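Local coordinates for protein putative tRNA (Adenine(37)-N6)-methyltransferase (Pseudomonas aeruginosa, PDB 7BTU) that probably methylates the N6-threonylcarbamoyladenosine at position 37 of tRNA with S-adenosylmethionine as methyl donor, at residues Q182-L187 with W214-H219; E186-C191 with I228-V233. All coordinates share one frame; numbering follows the deposited sequence. Where two conformers were deposited one is given.

Contact 1 (Q182-L187 with W214-H219); sequences QPVAEL and WDLDVH
Gln182 and Trp214 open the seam along which the first turn of helix 184-193 packs against the start of strand 216-222, in the C-terminal alpha/beta part of this TrmO protein. Gln182 CG lies over one face of the indole, 3.3 Å above the ring plane and displaced toward the rim. CG is 3.5 Å from Trp214 NE1, while the amide carbon CD comes to 3.4 Å from Trp214 CZ2. A bend at chi2 (-69°) turns the amide from CG, near NE1 and CE2, toward CZ2, with its plane 32° from that of the indole. A water joins the two polar groups: it accepts from Trp214 NE1 at 2.8 Å, in the plane of the ring, and donates to Gln182 OE1 at 2.9 Å. The indole N-H thus has a partner although no direct hydrogen bond links the segments. Leu187 crosses the indole at about a right angle, its CD2 4.0 Å from Trp214 NE1. Deeper in, Val184 and Leu216 meet tip to tip, CG1 of the valine 3.6 Å from CD1 of the leucine. With CG1 anti to the backbone N (chi1 166°), Val184 sends that methyl toward the strand. Helix 167-180 also lies against this seam, through Leu180 on Trp214 and His176 on Leu216. Pro183, at the N-cap position and the centre of an inverse gamma turn, brings the chain from Gln182 into the helix. The whole is helix-on-sheet packing with a water-bridged polar margin.

Contact 2 (E186-C191 with I228-V233); sequences ELIEQC and IRVLDV
Ile188 meets two valines of strand 227-234 with two different branches. Its CD1 reaches Val233 CG2 at 3.6 Å, the two side chains extending toward each other tip to tip, whereas its CG2 lies 3.9 Å from Val230 CG2, where the chains run at a slant to one another. The division follows from chi1 of -71°: CG2 is anti to the backbone N, and CG1, anti to the carbonyl carbon, carries CD1 off toward Val233. Both valines direct their CB toward the helix although they are three residues apart, a spacing that simple strand alternation would not give. The classic beta bulge at Leu231 and Asp232, both opposite His219, supplies the extra residue. Beyond these two valines, Val218 and Trp165 also touch Ile188, so the isoleucine packs on three adjacent strands of the sheet. The bulge region is held by polar bonds: Gln172 OE1 accepts from Val233 N, and Ser166 OG, with a single proton, is placed to bond the carbonyl oxygen of either Val230 or Leu231. The contact itself, between three buried side chains, is wholly apolar; with no hydrogen bond across it, the helix and strand are joined here by methyl packing and burial from water.

Overall arrangement
The contact centres are about 7 Å apart, and both contacts use overlapping parts of the first turns of helix 184-193, sharing Glu186 and Leu187. Along the chain this helix comes first, then strand 216-222 of contact 1 and strand 227-234 of contact 2, antiparallel neighbours in one mixed four-stranded sheet. The strands are tied by His219, whose O lies 2.7 Å from Leu231 N, a probable hydrogen bond. Packing runs on between the contacts: Val218 CG2 is 3.6 Å from Ile188 CD1, and Leu216 CD1 is 3.7 Å from Val233 CG1. Their aliphatic parts form one apolar layer between helix and a sheet distinct from the six-stranded barrel, though Cys20 and Ala36 reach this region.

Contact 1 (Q182-L187 with W214-H219)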
# COMPACT_ATOMS: atom_id res chain seq x y z
N GLN B 182 -28.09 4.68 6.62
CA GLN B 182 -26.78 4.16 7.02
C GLN B 182 -26.98 3.25 8.21
O GLN B 182 -27.93 3.45 8.98
CB GLN B 182 -25.78 5.28 7.41
CG GLN B 182 -25.30 6.16 6.22
CD GLN B 182 -24.42 5.33 5.29
OE1 GLN B 182 -23.82 4.33 5.72
NE2 GLN B 182 -24.28 5.77 4.07
N PRO B 183 -26.12 2.22 8.40
CA PRO B 183 -26.26 1.33 9.60
C PRO B 183 -25.68 1.97 10.85
O PRO B 183 -24.62 1.58 11.36
CB PRO B 183 -25.50 0.08 9.19
CG PRO B 183 -24.38 0.63 8.29
CD PRO B 183 -25.08 1.74 7.46
N VAL B 184 -26.39 2.99 11.37
CA VAL B 184 -25.83 3.85 12.41
C VAL B 184 -25.57 3.06 13.68
O VAL B 184 -24.55 3.26 14.36
CB VAL B 184 -26.73 5.08 12.65
CG1 VAL B 184 -26.35 5.82 14.01
CG2 VAL B 184 -26.64 6.05 11.48
N ALA B 185 -26.52 2.23 14.09
CA ALA B 185 -26.34 1.50 15.34
C ALA B 185 -25.12 0.59 15.26
O ALA B 185 -24.31 0.53 16.19
CB ALA B 185 -27.58 0.67 15.67
N GLU B 186 -24.97 -0.11 14.12
CA GLU B 186 -23.83 -1.01 13.96
C GLU B 186 -22.54 -0.23 13.90
O GLU B 186 -21.53 -0.64 14.49
CB GLU B 186 -23.97 -1.84 12.68
CG GLU B 186 -25.03 -2.93 12.88
CD GLU B 186 -25.15 -3.79 11.64
OE1 GLU B 186 -25.91 -3.38 10.74
OE2 GLU B 186 -24.49 -4.84 11.56
N LEU B 187 -22.56 0.90 13.21
CA LEU B 187 -21.34 1.71 13.15
C LEU B 187 -20.94 2.15 14.55
O LEU B 187 -19.76 2.08 14.91
CB LEU B 187 -21.57 2.94 12.28
CG LEU B 187 -20.44 3.98 12.27
CD1 LEU B 187 -19.14 3.45 11.72
CD2 LEU B 187 -20.92 5.17 11.42
N TRP B 214 -21.12 10.75 10.79
CA TRP B 214 -22.03 11.39 9.84
C TRP B 214 -22.35 12.78 10.40
O TRP B 214 -21.42 13.52 10.74
CB TRP B 214 -23.23 10.49 9.58
CG TRP B 214 -22.86 9.19 8.81
CD1 TRP B 214 -22.98 7.93 9.26
CD2 TRP B 214 -22.36 9.10 7.46
NE1 TRP B 214 -22.57 7.03 8.28
CE2 TRP B 214 -22.17 7.73 7.18
CE3 TRP B 214 -22.00 10.04 6.49
CZ2 TRP B 214 -21.67 7.27 5.93
CZ3 TRP B 214 -21.48 9.58 5.24
CH2 TRP B 214 -21.32 8.21 4.98
N ASP B 215 -23.63 13.17 10.52
CA ASP B 215 -23.99 14.47 11.07
C ASP B 215 -24.48 14.34 12.51
O ASP B 215 -25.29 15.16 12.98
CB ASP B 215 -25.04 15.18 10.19
CG ASP B 215 -26.33 14.35 10.01
OD1 ASP B 215 -26.45 13.28 10.65
OD2 ASP B 215 -27.21 14.76 9.23
N LEU B 216 -24.03 13.30 13.21
CA LEU B 216 -24.51 12.98 14.56
C LEU B 216 -23.45 13.27 15.62
O LEU B 216 -22.25 13.18 15.35
CB LEU B 216 -24.89 11.50 14.67
CG LEU B 216 -25.65 10.85 13.50
CD1 LEU B 216 -25.83 9.38 13.81
CD2 LEU B 216 -27.00 11.51 13.43
N ASP B 217 -23.91 13.53 16.86
CA ASP B 217 -23.07 13.51 18.06
C ASP B 217 -23.52 12.32 18.90
O ASP B 217 -24.71 12.17 19.16
CB ASP B 217 -23.21 14.80 18.87
CG ASP B 217 -22.77 16.03 18.08
OD1 ASP B 217 -21.62 16.04 17.58
OD2 ASP B 217 -23.57 16.97 17.96
N VAL B 218 -22.60 11.43 19.22
CA VAL B 218 -22.89 10.19 19.94
C VAL B 218 -22.20 10.34 21.28
O VAL B 218 -21.01 10.69 21.32
CB VAL B 218 -22.35 8.97 19.17
CG1 VAL B 218 -22.57 7.63 19.97
CG2 VAL B 218 -23.07 8.88 17.78
N HIS B 219 -22.93 10.10 22.38
CA HIS B 219 -22.34 10.24 23.70
C HIS B 219 -22.36 8.89 24.38
O HIS B 219 -23.31 8.11 24.20
CB HIS B 219 -23.06 11.28 24.56
CG HIS B 219 -23.00 12.64 23.96
ND1 HIS B 219 -24.07 13.22 23.33
CD2 HIS B 219 -21.96 13.50 23.83
CE1 HIS B 219 -23.70 14.40 22.85
NE2 HIS B 219 -22.43 14.59 23.15
O HOH W 1 -21.91 4.32 7.88

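Contact 2 (E186-C191 with I228-V233)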
# COMPACT_ATOMS: atom_id res chain seq x y z
N GLU B 186 -24.97 -0.11 14.12
CA GLU B 186 -23.83 -1.01 13.96
C GLU B 186 -22.54 -0.23 13.90
O GLU B 186 -21.53 -0.64 14.49
CB GLU B 186 -23.97 -1.84 12.68
CG GLU B 186 -25.03 -2.93 12.88
CD GLU B 186 -25.15 -3.79 11.64
OE1 GLU B 186 -25.91 -3.38 10.74
OE2 GLU B 186 -24.49 -4.84 11.56
N LEU B 187 -22.56 0.90 13.21
CA LEU B 187 -21.34 1.71 13.15
C LEU B 187 -20.94 2.15 14.55
O LEU B 187 -19.76 2.08 14.91
CB LEU B 187 -21.57 2.94 12.28
CG LEU B 187 -20.44 3.98 12.27
CD1 LEU B 187 -19.14 3.45 11.72
CD2 LEU B 187 -20.92 5.17 11.42
N ILE B 188 -21.92 2.64 15.31
CA ILE B 188 -21.60 3.12 16.67
C ILE B 188 -20.98 1.99 17.48
O ILE B 188 -19.92 2.15 18.09
CB ILE B 188 -22.84 3.71 17.35
CG1 ILE B 188 -23.24 5.05 16.70
CG2 ILE B 188 -22.60 3.86 18.91
CD1 ILE B 188 -24.62 5.65 17.21
N GLU B 189 -21.60 0.82 17.44
CA GLU B 189 -21.09 -0.33 18.17
C GLU B 189 -19.68 -0.69 17.70
O GLU B 189 -18.81 -0.99 18.53
CB GLU B 189 -22.06 -1.50 17.98
CG GLU B 189 -21.61 -2.82 18.48
CD GLU B 189 -22.74 -3.57 19.16
OE1 GLU B 189 -23.90 -3.08 19.11
OE2 GLU B 189 -22.46 -4.62 19.78
N GLN B 190 -19.44 -0.72 16.38
CA GLN B 190 -18.15 -1.15 15.89
C GLN B 190 -17.07 -0.13 16.20
O GLN B 190 -15.93 -0.49 16.44
CB GLN B 190 -18.19 -1.43 14.38
CG GLN B 190 -19.01 -2.70 14.09
CD GLN B 190 -19.50 -2.77 12.68
OE1 GLN B 190 -18.89 -2.19 11.77
NE2 GLN B 190 -20.59 -3.53 12.46
N CYS B 191 -17.42 1.17 16.14
CA CYS B 191 -16.49 2.26 16.47
C CYS B 191 -16.14 2.27 17.96
O CYS B 191 -14.98 2.46 18.36
CB CYS B 191 -17.13 3.61 16.08
SG CYS B 191 -16.28 5.17 16.56
N ILE B 228 -18.67 -0.27 27.56
CA ILE B 228 -19.13 1.02 27.11
C ILE B 228 -20.64 1.01 27.03
O ILE B 228 -21.25 0.02 26.59
CB ILE B 228 -18.50 1.34 25.74
CG1 ILE B 228 -17.01 1.70 25.95
CG2 ILE B 228 -19.28 2.45 25.08
CD1 ILE B 228 -16.21 2.02 24.64
N ARG B 229 -21.26 2.11 27.43
CA ARG B 229 -22.70 2.27 27.33
C ARG B 229 -23.01 3.49 26.48
O ARG B 229 -22.48 4.57 26.75
CB ARG B 229 -23.32 2.38 28.75
CG ARG B 229 -24.75 2.98 28.76
CD ARG B 229 -25.17 3.43 30.25
NE ARG B 229 -26.56 3.92 30.35
CZ ARG B 229 -27.58 3.09 30.20
NH1 ARG B 229 -27.31 1.83 29.97
NH2 ARG B 229 -28.85 3.49 30.28
N VAL B 230 -23.80 3.31 25.41
CA VAL B 230 -24.18 4.45 24.57
C VAL B 230 -25.30 5.18 25.28
O VAL B 230 -26.34 4.58 25.62
CB VAL B 230 -24.66 4.00 23.15
CG1 VAL B 230 -24.80 5.23 22.23
CG2 VAL B 230 -23.70 2.98 22.52
N LEU B 231 -25.14 6.50 25.46
CA LEU B 231 -26.12 7.26 26.21
C LEU B 231 -27.16 7.89 25.29
O LEU B 231 -28.35 7.90 25.59
CB LEU B 231 -25.41 8.35 27.02
CG LEU B 231 -24.46 7.85 28.09
CD1 LEU B 231 -23.50 8.98 28.54
CD2 LEU B 231 -25.33 7.42 29.29
N ASP B 232 -26.72 8.50 24.19
CA ASP B 232 -27.66 9.23 23.32
C ASP B 232 -27.01 9.42 21.96
O ASP B 232 -25.79 9.28 21.82
CB ASP B 232 -28.09 10.57 23.91
CG ASP B 232 -26.98 11.60 23.86
OD1 ASP B 232 -26.52 11.95 22.78
OD2 ASP B 232 -26.56 12.08 24.91
N VAL B 233 -27.84 9.72 20.97
CA VAL B 233 -27.41 9.93 19.57
C VAL B 233 -28.23 11.13 19.13
O VAL B 233 -29.46 11.07 19.15
CB VAL B 233 -27.70 8.73 18.66
CG1 VAL B 233 -27.16 9.05 17.21
CG2 VAL B 233 -26.98 7.50 19.18